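Local structure of RNA silencing suppressor p19 (Tomato bushy stunt virus, 4J39) at residues A[92-97]-A[122-127]; A[32-38]-A[50-56]; A[39-43]-A[67-73]. The protein suppresses RNA silencing, probably by binding siRNAs as a homodimer that acts as a molecular caliper and selects them by the length of their duplex. All coordinates share one frame; numbering follows the deposited sequence.

Overall arrangement
All three contacts build on one antiparallel sheet whose neighbouring strands are 46-53, 36-43, 87-94 and 97-104. Contacts 2 and 3 share strand 36-43; their centres lie about 17 Å apart, and Leu52 CD1 of contact 2 packs 3.4 Å from Ser67 CB of contact 3. Contact 1 sits on the next strand, its centre about 9 Å from that of contact 2, with Tyr54 OH 2.8 Å from Leu123 O. Contacts 1 and 3 do not touch. Arg93 of contact 1 and Tyr51 of contact 2 bind RNA phosphates, while contact 1 packs the end of helix 108-124, and contact 3 the start of helix 70-78, on the face of the sheet away from the RNA.

Contact 1 (A[92-97]-A[122-127]); sequences IRFRGV and LLQLAP. With SO4 (sulfate ion), chain F; nucleotides of chain B.
Phe94 and Leu122 bring their CA atoms to 7.1 Å where the hairpin end of strand 87-94, closed by a type I' turn from Phe94 to Val97, meets the last part of helix 108-124. Leu122 fills the middle. Its CD2 reaches Ile92 CG2 tip to tip at 3.9 Å and also touches Phe94 CB, while its CD1 lies against Val97 CG2, the two side chains running in opposite directions. The Phe94 ring is held on both faces: CG of Arg95 lies over the centre of one, and CD2 of Leu123 makes a CH-pi contact with the other, 4.1 Å from the centroid. A bend at chi3 (59°) turns the Arg95 guanidinium to the chain end, where NH1 gives a 3.0 Å hydrogen bond to Leu125 O, approaching from above that carbonyl's plane. Weak bonds to Ala126 O add to it; a salt bridge from NH2 to Pro127 OXT, 3.2 Å, involves a poorly ordered carboxylate that belongs to the end of this construct. On the RNA side, Arg93 NH1 bonds OP1 of U12 and OP2 of G13, both of chain B, and its NE and NH2 bind a sulfate that Gly96 N also holds. Leu111 and Met114 of the second subunit pack on Val97 and Leu122. Asp32, salt-bridged to Arg95 NE, probably offsets charge where Arg56 also comes close. The apolar seam packs the hairpin on the helix, while Arg93 faces the phosphates.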
loop_
_atom_site.group_PDB
_atom_site.type_symbol
_atom_site.label_atom_id
_atom_site.label_comp_id
_atom_site.label_asym_id
_atom_site.label_seq_id
_atom_site.Cartn_x
_atom_site.Cartn_y
_atom_site.Cartn_z
ATOM N N ILE A 92 -4.585 5.145 2.906
ATOM C CA ILE A 92 -5.943 4.888 3.178
ATOM C C ILE A 92 -6.029 3.821 4.349
ATOM O O ILE A 92 -5.160 2.908 4.393
ATOM C CB ILE A 92 -6.734 4.339 1.959
ATOM C CG1 ILE A 92 -8.195 4.191 2.325
ATOM C CG2 ILE A 92 -5.980 3.183 1.254
ATOM C CD1 ILE A 92 -9.057 3.877 1.002
ATOM N N ARG A 93 -6.946 4.013 5.275
ATOM C CA ARG A 93 -7.181 3.098 6.332
ATOM C C ARG A 93 -8.678 2.741 6.430
ATOM O O ARG A 93 -9.574 3.636 6.429
ATOM C CB ARG A 93 -6.677 3.678 7.645
ATOM C CG ARG A 93 -7.074 2.805 8.802
ATOM C CD ARG A 93 -6.142 2.843 9.882
ATOM N NE ARG A 93 -6.523 1.937 10.983
ATOM C CZ ARG A 93 -5.776 1.742 12.058
ATOM N NH1 ARG A 93 -4.613 2.374 12.163
ATOM N NH2 ARG A 93 -6.192 0.963 13.041
ATOM N N PHE A 94 -8.937 1.423 6.443
ATOM C CA PHE A 94 -10.300 0.925 6.562
ATOM C C PHE A 94 -10.283 -0.424 7.309
ATOM O O PHE A 94 -9.466 -1.303 6.964
ATOM C CB PHE A 94 -10.892 0.793 5.162
ATOM C CG PHE A 94 -12.318 0.395 5.152
ATOM C CD1 PHE A 94 -13.293 1.086 5.862
ATOM C CD2 PHE A 94 -12.710 -0.740 4.365
ATOM C CE1 PHE A 94 -14.671 0.700 5.787
ATOM C CE2 PHE A 94 -14.030 -1.145 4.351
ATOM C CZ PHE A 94 -14.989 -0.441 5.022
ATOM N N ARG A 95 -11.083 -0.545 8.359
ATOM C CA ARG A 95 -11.266 -1.867 9.041
ATOM C C ARG A 95 -9.925 -2.495 9.512
ATOM O O ARG A 95 -9.640 -3.677 9.303
ATOM C CB ARG A 95 -11.960 -2.831 8.095
ATOM C CG ARG A 95 -13.417 -2.390 7.766
ATOM C CD ARG A 95 -13.996 -3.293 6.686
ATOM N NE ARG A 95 -14.006 -4.684 7.109
ATOM C CZ ARG A 95 -13.968 -5.751 6.306
ATOM N NH1 ARG A 95 -13.892 -5.615 4.957
ATOM N NH2 ARG A 95 -14.008 -6.981 6.871
ATOM N N GLY A 96 -9.076 -1.670 10.119
ATOM C CA GLY A 96 -7.885 -2.177 10.729
ATOM C C GLY A 96 -6.668 -2.276 9.802
ATOM O O GLY A 96 -5.542 -2.571 10.234
ATOM N N VAL A 97 -6.865 -2.061 8.479
ATOM C CA VAL A 97 -5.772 -2.179 7.555
ATOM C C VAL A 97 -5.479 -0.839 6.852
ATOM O O VAL A 97 -6.417 -0.157 6.412
ATOM C CB VAL A 97 -5.870 -3.389 6.501
ATOM C CG1 VAL A 97 -6.979 -4.547 6.768
ATOM C CG2 VAL A 97 -5.181 -3.193 5.172
ATOM N N LEU A 122 -9.192 -2.366 -1.146
ATOM C CA LEU A 122 -9.458 -2.307 0.285
ATOM C C LEU A 122 -10.915 -2.143 0.661
ATOM O O LEU A 122 -11.466 -2.790 1.574
ATOM C CB LEU A 122 -8.609 -1.134 0.918
ATOM C CG LEU A 122 -8.684 -1.054 2.402
ATOM C CD1 LEU A 122 -8.358 -2.401 3.198
ATOM C CD2 LEU A 122 -7.762 0.129 2.973
ATOM N N LEU A 123 -11.585 -1.249 -0.064
ATOM C CA LEU A 123 -12.973 -0.931 0.187
ATOM C C LEU A 123 -13.896 -2.132 -0.226
ATOM O O LEU A 123 -14.947 -2.303 0.360
ATOM C CB LEU A 123 -13.351 0.377 -0.512
ATOM C CG LEU A 123 -12.627 1.641 -0.006
ATOM C CD1 LEU A 123 -13.147 2.931 -0.876
ATOM C CD2 LEU A 123 -12.829 1.770 1.505
ATOM N N GLN A 124 -13.382 -3.001 -1.057
ATOM C CA GLN A 124 -14.203 -4.177 -1.502
ATOM C C GLN A 124 -13.826 -5.482 -0.810
ATOM O O GLN A 124 -14.434 -6.539 -1.134
ATOM C CB GLN A 124 -14.047 -4.415 -2.958
ATOM C CG GLN A 124 -14.520 -3.299 -3.847
ATOM C CD GLN A 124 -14.445 -3.614 -5.320
ATOM O OE1 GLN A 124 -15.488 -3.638 -6.001
ATOM N NE2 GLN A 124 -13.252 -3.873 -5.821
ATOM N N LEU A 125 -12.874 -5.434 0.099
ATOM C CA LEU A 125 -12.369 -6.656 0.722
ATOM C C LEU A 125 -13.524 -7.324 1.471
ATOM O O LEU A 125 -14.255 -6.663 2.200
ATOM C CB LEU A 125 -11.295 -6.317 1.741
ATOM C CG LEU A 125 -9.984 -7.116 1.978
ATOM C CD1 LEU A 125 -9.635 -6.926 3.515
ATOM C CD2 LEU A 125 -9.936 -8.602 1.397
ATOM N N ALA A 126 -13.649 -8.645 1.317
ATOM C CA ALA A 126 -14.760 -9.386 1.936
ATOM C C ALA A 126 -14.777 -9.270 3.481
ATOM O O ALA A 126 -13.731 -9.000 4.125
ATOM C CB ALA A 126 -14.778 -10.881 1.446
ATOM N N PRO A 127 -15.978 -9.445 4.087
ATOM C CA PRO A 127 -16.111 -9.346 5.568
ATOM C C PRO A 127 -15.053 -10.183 6.344
ATOM O O PRO A 127 -14.427 -11.097 5.779
ATOM C CB PRO A 127 -17.537 -9.888 5.834
ATOM C CG PRO A 127 -17.898 -10.730 4.551
ATOM C CD PRO A 127 -17.220 -9.939 3.445
ATOM O OXT PRO A 127 -14.786 -10.006 7.554
HETATM S S SO4 F . -9.571 0.807 12.716
HETATM O O1 SO4 F . -9.388 1.000 11.203
HETATM O O2 SO4 F . -8.671 -0.125 13.423
HETATM O O3 SO4 F . -9.426 2.059 13.490
HETATM O O4 SO4 F . -10.900 0.222 12.882
ATOM P P G B 13 -2.567 0.239 14.098
ATOM O OP1 G B 13 -3.767 -0.660 13.953
ATOM O OP2 G B 13 -2.732 1.672 14.411
ATOM O "O5'" G B 13 -1.637 -0.412 15.230
ATOM C "C5'" G B 13 -1.349 -1.790 15.196
ATOM C "C4'" G B 13 -0.355 -2.152 16.274
ATOM O "O4'" G B 13 0.888 -1.536 15.934
ATOM C "C3'" G B 13 -0.619 -1.623 17.700
ATOM O "O3'" G B 13 -1.563 -2.486 18.345
ATOM C "C2'" G B 13 0.760 -1.713 18.311
ATOM O "O2'" G B 13 1.170 -3.019 18.581
ATOM C "C1'" G B 13 1.558 -1.170 17.140
ATOM N N9 G B 13 1.740 0.263 17.116
ATOM C C8 G B 13 1.087 1.197 16.383
ATOM N N7 G B 13 1.525 2.433 16.566
ATOM C C5 G B 13 2.488 2.278 17.556
ATOM C C6 G B 13 3.307 3.257 18.261
ATOM O O6 G B 13 3.363 4.474 18.099
ATOM N N1 G B 13 4.177 2.690 19.243
ATOM C C2 G B 13 4.228 1.362 19.559
ATOM N N2 G B 13 5.093 1.011 20.555
ATOM N N3 G B 13 3.459 0.426 18.940
ATOM C C4 G B 13 2.632 0.963 17.915
ATOM P P U B 12 -1.885 4.442 10.314
ATOM O OP1 U B 12 -3.321 4.147 9.998
ATOM O OP2 U B 12 -1.765 5.591 11.151
ATOM O "O5'" U B 12 -1.141 3.186 10.931
ATOM C "C5'" U B 12 -1.178 1.904 10.242
ATOM C "C4'" U B 12 -0.359 0.856 10.947
ATOM O "O4'" U B 12 1.014 1.319 10.938
ATOM C "C3'" U B 12 -0.611 0.719 12.450
ATOM O "O3'" U B 12 -1.717 -0.063 12.786
ATOM C "C2'" U B 12 0.653 -0.006 12.866
ATOM O "O2'" U B 12 0.757 -1.341 12.397
ATOM C "C1'" U B 12 1.640 0.856 12.119
ATOM N N1 U B 12 2.146 2.091 12.773
ATOM C C2 U B 12 3.159 1.931 13.676
ATOM O O2 U B 12 3.551 0.843 14.034
ATOM N N3 U B 12 3.653 3.113 14.209
ATOM C C4 U B 12 3.301 4.421 13.974
ATOM O O4 U B 12 3.944 5.323 14.552
ATOM C C5 U B 12 2.236 4.532 12.992
ATOM C C6 U B 12 1.716 3.380 12.458
#

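Contact 2 (A[32-38]-A[50-56]); sequences DNPLGFK and RYLRYDR. With SO4 (sulfate ion), chain C; nucleotides of chain D.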
loop_
_atom_site.group_PDB
_atom_site.type_symbol
_atom_site.label_atom_id
_atom_site.label_comp_id
_atom_site.label_asym_id
_atom_site.label_seq_id
_atom_site.Cartn_x
_atom_site.Cartn_y
_atom_site.Cartn_z
ATOM N N ASP A 32 -15.209 -3.638 12.071
ATOM C CA ASP A 32 -15.588 -4.013 10.707
ATOM C C ASP A 32 -16.789 -3.249 10.145
ATOM O O ASP A 32 -17.021 -3.376 8.964
ATOM C CB ASP A 32 -15.807 -5.559 10.573
ATOM C CG ASP A 32 -14.474 -6.354 10.505
ATOM O OD1 ASP A 32 -14.465 -7.528 10.922
ATOM O OD2 ASP A 32 -13.433 -5.833 10.017
ATOM N N ASN A 33 -17.547 -2.481 10.951
ATOM C CA ASN A 33 -18.658 -1.602 10.415
ATOM C C ASN A 33 -18.611 -0.129 10.837
ATOM O O ASN A 33 -19.525 0.377 11.438
ATOM C CB ASN A 33 -20.043 -2.220 10.579
ATOM C CG ASN A 33 -20.262 -3.373 9.570
ATOM O OD1 ASN A 33 -20.587 -3.148 8.369
ATOM N ND2 ASN A 33 -19.996 -4.575 10.014
ATOM N N PRO A 34 -17.494 0.528 10.502
ATOM C CA PRO A 34 -17.244 1.935 10.823
ATOM C C PRO A 34 -18.157 2.814 10.001
ATOM O O PRO A 34 -18.743 2.352 9.040
ATOM C CB PRO A 34 -15.808 2.101 10.418
ATOM C CG PRO A 34 -15.560 1.220 9.328
ATOM C CD PRO A 34 -16.448 -0.013 9.625
ATOM N N LEU A 35 -18.207 4.077 10.355
ATOM C CA LEU A 35 -18.948 5.087 9.545
ATOM C C LEU A 35 -18.358 5.253 8.166
ATOM O O LEU A 35 -19.053 5.508 7.211
ATOM C CB LEU A 35 -19.041 6.425 10.301
ATOM C CG LEU A 35 -19.945 6.422 11.521
ATOM C CD1 LEU A 35 -19.592 7.703 12.296
ATOM C CD2 LEU A 35 -21.505 6.315 11.205
ATOM N N GLY A 36 -17.054 5.087 8.060
ATOM C CA GLY A 36 -16.352 5.231 6.790
ATOM C C GLY A 36 -14.893 4.928 6.849
ATOM O O GLY A 36 -14.431 4.119 7.715
ATOM N N PHE A 37 -14.090 5.664 6.071
ATOM C CA PHE A 37 -12.679 5.328 5.943
ATOM C C PHE A 37 -11.924 6.687 5.959
ATOM O O PHE A 37 -12.560 7.740 5.713
ATOM C CB PHE A 37 -12.388 4.518 4.690
ATOM C CG PHE A 37 -12.571 5.285 3.407
ATOM C CD1 PHE A 37 -11.509 5.938 2.804
ATOM C CD2 PHE A 37 -13.854 5.315 2.743
ATOM C CE1 PHE A 37 -11.610 6.627 1.607
ATOM C CE2 PHE A 37 -13.960 6.018 1.585
ATOM C CZ PHE A 37 -12.833 6.682 1.009
ATOM N N LYS A 38 -10.636 6.613 6.255
ATOM C CA LYS A 38 -9.819 7.789 6.129
ATOM C C LYS A 38 -8.817 7.660 5.009
ATOM O O LYS A 38 -8.167 6.603 4.811
ATOM C CB LYS A 38 -9.090 7.994 7.482
ATOM C CG LYS A 38 -9.805 8.355 8.789
ATOM C CD LYS A 38 -8.863 8.450 10.038
ATOM C CE LYS A 38 -8.738 7.164 10.810
ATOM N NZ LYS A 38 -10.023 6.855 11.510
ATOM N N ARG A 50 -9.040 13.259 4.349
ATOM C CA ARG A 50 -10.473 13.135 4.301
ATOM C C ARG A 50 -10.955 11.931 5.133
ATOM O O ARG A 50 -10.302 10.849 5.079
ATOM C CB ARG A 50 -11.087 12.984 2.866
ATOM C CG ARG A 50 -11.023 14.145 1.943
ATOM C CD ARG A 50 -11.981 15.206 2.433
ATOM N NE ARG A 50 -11.950 16.400 1.569
ATOM C CZ ARG A 50 -11.103 17.413 1.716
ATOM N NH1 ARG A 50 -10.125 17.394 2.618
ATOM N NH2 ARG A 50 -11.224 18.436 0.913
ATOM N N TYR A 51 -12.018 12.109 5.879
ATOM C CA TYR A 51 -12.827 10.986 6.365
ATOM C C TYR A 51 -14.080 11.002 5.509
ATOM O O TYR A 51 -14.749 12.025 5.436
ATOM C CB TYR A 51 -13.186 11.163 7.805
ATOM C CG TYR A 51 -13.816 9.938 8.413
ATOM C CD1 TYR A 51 -15.164 9.658 8.253
ATOM C CD2 TYR A 51 -13.057 9.098 9.146
ATOM C CE1 TYR A 51 -15.711 8.492 8.870
ATOM C CE2 TYR A 51 -13.551 7.944 9.713
ATOM C CZ TYR A 51 -14.892 7.627 9.527
ATOM O OH TYR A 51 -15.397 6.526 10.167
ATOM N N LEU A 52 -14.434 9.859 4.877
ATOM C CA LEU A 52 -15.567 9.807 3.926
ATOM C C LEU A 52 -16.463 8.609 4.382
ATOM O O LEU A 52 -15.922 7.534 4.690
ATOM C CB LEU A 52 -15.095 9.598 2.545
ATOM C CG LEU A 52 -14.402 10.837 1.871
ATOM C CD1 LEU A 52 -13.748 10.406 0.562
ATOM C CD2 LEU A 52 -15.307 12.041 1.849
ATOM N N ARG A 53 -17.775 8.846 4.327
ATOM C CA ARG A 53 -18.786 7.813 4.738
ATOM C C ARG A 53 -18.797 6.789 3.695
ATOM O O ARG A 53 -18.812 7.079 2.495
ATOM C CB ARG A 53 -20.171 8.437 4.966
ATOM C CG ARG A 53 -20.127 9.642 5.882
ATOM C CD ARG A 53 -19.460 9.216 7.186
ATOM N NE ARG A 53 -19.277 10.381 8.106
ATOM C CZ ARG A 53 -20.162 10.753 8.984
ATOM N NH1 ARG A 53 -19.984 11.811 9.760
ATOM N NH2 ARG A 53 -21.241 9.931 9.216
ATOM N N TYR A 54 -18.972 5.540 4.119
ATOM C CA TYR A 54 -18.843 4.455 3.208
ATOM C C TYR A 54 -19.629 3.288 3.789
ATOM O O TYR A 54 -19.385 2.887 4.916
ATOM C CB TYR A 54 -17.420 4.013 2.855
ATOM C CG TYR A 54 -17.362 2.772 1.961
ATOM C CD1 TYR A 54 -17.896 2.767 0.656
ATOM C CD2 TYR A 54 -16.704 1.600 2.413
ATOM C CE1 TYR A 54 -17.836 1.658 -0.111
ATOM C CE2 TYR A 54 -16.599 0.488 1.607
ATOM C CZ TYR A 54 -17.215 0.494 0.355
ATOM O OH TYR A 54 -17.100 -0.695 -0.381
ATOM N N ASP A 55 -20.563 2.743 3.019
ATOM C CA ASP A 55 -21.503 1.742 3.619
ATOM C C ASP A 55 -21.474 0.413 2.876
ATOM O O ASP A 55 -22.400 -0.428 3.071
ATOM C CB ASP A 55 -22.948 2.250 3.687
ATOM C CG ASP A 55 -23.603 2.380 2.299
ATOM O OD1 ASP A 55 -23.020 2.010 1.231
ATOM O OD2 ASP A 55 -24.810 2.798 2.315
ATOM N N ARG A 56 -20.486 0.257 1.993
ATOM C CA ARG A 56 -20.168 -0.959 1.303
ATOM C C ARG A 56 -21.164 -1.356 0.278
ATOM O O ARG A 56 -21.228 -2.501 -0.035
ATOM C CB ARG A 56 -20.032 -2.135 2.299
ATOM C CG ARG A 56 -18.984 -2.024 3.357
ATOM C CD ARG A 56 -18.719 -3.488 3.738
ATOM N NE ARG A 56 -18.109 -3.610 5.054
ATOM C CZ ARG A 56 -17.828 -4.777 5.666
ATOM N NH1 ARG A 56 -18.120 -5.954 5.100
ATOM N NH2 ARG A 56 -17.249 -4.757 6.870
HETATM S S SO4 C . -8.470 20.627 2.257
HETATM O O1 SO4 C . -8.125 19.267 1.674
HETATM O O2 SO4 C . -7.426 21.593 1.804
HETATM O O3 SO4 C . -8.466 20.536 3.667
HETATM O O4 SO4 C . -9.731 20.958 1.741
ATOM O OP3 C D 1 -11.838 5.529 12.616
ATOM P P C D 1 -13.268 5.521 13.017
ATOM O OP1 C D 1 -14.058 4.954 11.894
ATOM O OP2 C D 1 -13.426 4.942 14.418
ATOM O "O5'" C D 1 -13.691 7.061 13.011
ATOM C "C5'" C D 1 -12.839 8.011 13.692
ATOM C "C4'" C D 1 -13.385 9.433 13.718
ATOM O "O4'" C D 1 -14.437 9.609 14.711
ATOM C "C3'" C D 1 -12.331 10.420 14.098
ATOM O "O3'" C D 1 -11.506 10.715 12.973
ATOM C "C2'" C D 1 -13.185 11.587 14.632
ATOM O "O2'" C D 1 -13.879 12.358 13.636
ATOM C "C1'" C D 1 -14.170 10.794 15.461
ATOM N N1 C D 1 -13.679 10.382 16.877
ATOM C C2 C D 1 -13.638 11.324 17.890
ATOM O O2 C D 1 -13.987 12.464 17.630
ATOM N N3 C D 1 -13.233 10.958 19.172
ATOM C C4 C D 1 -12.858 9.692 19.399
ATOM N N4 C D 1 -12.471 9.354 20.656
ATOM C C5 C D 1 -12.883 8.703 18.368
ATOM C C6 C D 1 -13.289 9.104 17.130
HETATM O O HOH W 1 -18.246 1.059 6.576
#
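The Tyr51 ring has Phe37 O over one face, 3.6 Å above its plane and displaced toward the rim, while Lys38 CG, Leu35 CB and, in plane, OP1 of C1 of chain D meet its edge. The Phe37 ring takes Tyr54 CB at its edge, with CD2 to CB 3.8 Å. Over the centre of the Tyr54 ring lies Arg56 N, and Leu35 CD1 rests on one face of the Arg53 guanidinium, whose polar end binds Glu13 O and Glu19. Phe37 has CG between its backbone N and carbonyl carbon (chi1 68°), which lays the ring alongside Leu52, its CZ 3.9 Å from Leu52 CD1.

Strands 36-43 and 46-53 form a beta hairpin, and these segments are its open end, antiparallel at 163°. Within them Phe37 and Leu52 form the hydrogen-bonded pair, flanked by the non-hydrogen-bonded pairs Gly36 with Arg53 and Lys38 with Tyr51. Past the strands, Tyr54 N still bonds Leu35 O, in the carbonyl plane and on a lone pair, and one water donates to both Pro34 O and Tyr54 O. The backbones come close at Gly36, whose CA makes a CA-H...O contact of 3.1 Å with Leu52 O.

Tyr51 OH donates to OP1 of C1 of chain D at 2.7 Å and also receives a weak bond from Gly36 N, which may help to place the hydroxyl. Such a hold on the RNA's 5' terminal phosphate is consistent with caliper-like selection of duplex length. Farther out, Arg50 NH1 binds a sulfate through O1 at 2.9 Å, and NE of that arginine bonds Leu10 O.

Contact 3 (A[39-43]-A[67-73]); sequences ESWGF and SWTGDSV. With SO4 (sulfate ion), chain E.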
loop_
_atom_site.group_PDB
_atom_site.type_symbol
_atom_site.label_atom_id
_atom_site.label_comp_id
_atom_site.label_asym_id
_atom_site.label_seq_id
_atom_site.Cartn_x
_atom_site.Cartn_y
_atom_site.Cartn_z
ATOM N N GLU A 39 -8.464 8.793 4.300
ATOM C CA GLU A 39 -7.488 8.721 3.304
ATOM C C GLU A 39 -6.761 10.079 3.357
ATOM O O GLU A 39 -7.340 11.020 3.938
ATOM C CB GLU A 39 -8.059 8.539 1.828
ATOM C CG GLU A 39 -9.090 9.600 1.352
ATOM C CD GLU A 39 -9.714 9.372 -0.042
ATOM O OE1 GLU A 39 -10.661 10.121 -0.266
ATOM O OE2 GLU A 39 -9.191 8.491 -0.750
ATOM N N SER A 40 -5.593 10.082 2.831
ATOM C CA SER A 40 -4.738 11.285 2.782
ATOM C C SER A 40 -3.767 11.320 1.636
ATOM O O SER A 40 -3.332 10.301 1.107
ATOM C CB SER A 40 -4.030 11.392 4.145
ATOM O OG SER A 40 -3.087 10.404 4.225
ATOM N N TRP A 41 -3.424 12.535 1.169
ATOM C CA TRP A 41 -2.441 12.773 0.196
ATOM C C TRP A 41 -1.428 13.810 0.751
ATOM O O TRP A 41 -1.866 14.812 1.321
ATOM C CB TRP A 41 -2.971 13.362 -1.034
ATOM C CG TRP A 41 -3.507 12.377 -2.154
ATOM C CD1 TRP A 41 -4.785 12.080 -2.432
ATOM C CD2 TRP A 41 -2.700 11.651 -3.040
ATOM N NE1 TRP A 41 -4.822 11.216 -3.461
ATOM C CE2 TRP A 41 -3.562 10.878 -3.844
ATOM C CE3 TRP A 41 -1.344 11.509 -3.205
ATOM C CZ2 TRP A 41 -3.067 10.067 -4.781
ATOM C CZ3 TRP A 41 -0.849 10.632 -4.133
ATOM C CH2 TRP A 41 -1.757 9.935 -4.940
ATOM N N GLY A 42 -0.174 13.425 0.670
ATOM C CA GLY A 42 0.968 14.224 1.133
ATOM C C GLY A 42 1.884 14.526 -0.022
ATOM O O GLY A 42 2.268 13.639 -0.804
ATOM N N PHE A 43 2.302 15.825 -0.110
ATOM C CA PHE A 43 3.247 16.335 -1.083
ATOM C C PHE A 43 4.314 17.166 -0.391
ATOM O O PHE A 43 3.995 18.224 0.163
ATOM C CB PHE A 43 2.607 17.155 -2.192
ATOM C CG PHE A 43 1.287 16.587 -2.714
ATOM C CD1 PHE A 43 0.100 17.225 -2.463
ATOM C CD2 PHE A 43 1.289 15.415 -3.450
ATOM C CE1 PHE A 43 -1.150 16.671 -2.877
ATOM C CE2 PHE A 43 0.060 14.853 -3.915
ATOM C CZ PHE A 43 -1.130 15.491 -3.665
ATOM N N SER A 67 -13.575 10.751 -4.999
ATOM C CA SER A 67 -13.055 11.846 -4.055
ATOM C C SER A 67 -11.760 12.476 -4.551
ATOM O O SER A 67 -11.370 13.609 -4.119
ATOM C CB SER A 67 -12.917 11.290 -2.639
ATOM O OG SER A 67 -11.867 10.445 -2.607
ATOM N N TRP A 68 -11.068 11.833 -5.463
ATOM C CA TRP A 68 -9.908 12.326 -6.148
ATOM C C TRP A 68 -9.655 11.623 -7.432
ATOM O O TRP A 68 -10.057 10.481 -7.602
ATOM C CB TRP A 68 -8.635 12.330 -5.219
ATOM C CG TRP A 68 -8.215 10.955 -4.755
ATOM C CD1 TRP A 68 -8.586 10.348 -3.597
ATOM C CD2 TRP A 68 -7.425 10.048 -5.477
ATOM N NE1 TRP A 68 -8.011 9.083 -3.546
ATOM C CE2 TRP A 68 -7.316 8.847 -4.694
ATOM C CE3 TRP A 68 -6.729 10.108 -6.665
ATOM C CZ2 TRP A 68 -6.549 7.736 -5.150
ATOM C CZ3 TRP A 68 -5.999 9.060 -7.109
ATOM C CH2 TRP A 68 -5.903 7.877 -6.345
ATOM N N THR A 69 -8.956 12.288 -8.366
ATOM C CA THR A 69 -8.592 11.713 -9.649
ATOM C C THR A 69 -7.114 11.962 -9.902
ATOM O O THR A 69 -6.437 12.823 -9.189
ATOM C CB THR A 69 -9.466 12.336 -10.751
ATOM O OG1 THR A 69 -9.058 13.720 -10.796
ATOM C CG2 THR A 69 -10.958 12.228 -10.552
ATOM N N GLY A 70 -6.530 11.356 -10.891
ATOM C CA GLY A 70 -5.135 11.626 -11.282
ATOM C C GLY A 70 -4.973 13.143 -11.585
ATOM O O GLY A 70 -3.950 13.787 -11.138
ATOM N N ASP A 71 -5.970 13.675 -12.275
ATOM C CA ASP A 71 -5.935 15.121 -12.590
ATOM C C ASP A 71 -6.013 16.022 -11.355
ATOM O O ASP A 71 -5.235 17.013 -11.224
ATOM C CB ASP A 71 -7.009 15.514 -13.562
ATOM C CG ASP A 71 -6.757 14.984 -15.016
ATOM O OD1 ASP A 71 -7.722 15.171 -15.794
ATOM O OD2 ASP A 71 -5.666 14.483 -15.345
ATOM N N SER A 72 -6.967 15.774 -10.449
ATOM C CA SER A 72 -7.118 16.604 -9.194
ATOM C C SER A 72 -5.856 16.442 -8.379
ATOM O O SER A 72 -5.332 17.437 -7.789
ATOM C CB SER A 72 -8.364 16.317 -8.395
ATOM O OG SER A 72 -8.268 15.069 -7.686
ATOM N N VAL A 73 -5.241 15.242 -8.314
ATOM C CA VAL A 73 -4.036 15.077 -7.554
ATOM C C VAL A 73 -2.849 15.846 -8.222
ATOM O O VAL A 73 -2.023 16.535 -7.525
ATOM C CB VAL A 73 -3.642 13.581 -7.277
ATOM C CG1 VAL A 73 -2.170 13.433 -6.910
ATOM C CG2 VAL A 73 -4.714 13.001 -6.344
HETATM S S SO4 E . -7.168 7.834 -11.595
HETATM O O1 SO4 E . -7.634 7.085 -12.770
HETATM O O2 SO4 E . -5.671 7.623 -11.514
HETATM O O3 SO4 E . -7.727 9.187 -11.781
HETATM O O4 SO4 E . -7.806 7.423 -10.354
#
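Glu39 OE2 is gripped by three groups. Trp68 NE1 gives it a weak bond at 3.1 Å; its strongest partner is Tyr90 OH, outside the segments, and Lys119 NZ adds a salt bridge. The other oxygen, OE1, accepts from Ser67 OG at 2.7 Å, on its syn lone pair. The buried charge is therefore met from several sides, and the lysine would be expected to favour the ionised form. Glu39 starts with CG between its backbone N and carbonyl carbon (chi1 55°) and then runs out extended, which carries the carboxylate across to the segment 67-73.

Next along the strand, Trp41 meets Trp68 in a T-shaped, edge-to-face pair. The planes stand at 88°, and the edge of Trp41 comes in with NE1 over the centre of the Trp68 face, 3.5 Å from CD2 of that ring. Val73 CG2 then presses on one face of Trp41 in a CH-pi contact, 3.7 Å from the centroid of the five-membered ring, while its other methyl, CG1, touches Phe43 CZ. Alternate residues of strand 36-43, Glu39, Trp41 and Phe43, thus turn to the helical layer that covers this face of the sheet; Ser40, between them, points the other way, where an RNA phosphate packs on it.

Helix 70-78 opens with a capping box. Thr69, the N-cap, accepts from Ser72 N through OG1, and Thr69 N gives a nearly straight bond, 175° at the hydrogen, to Ser72 OG. A sulfate, probably from the crystallisation liquor, sits at this helix start and takes a 2.6 Å bond through O3 from Gly70 N. Ala115 and Cys112 of helix 108-124 pack on Trp68 and Val73 respectively.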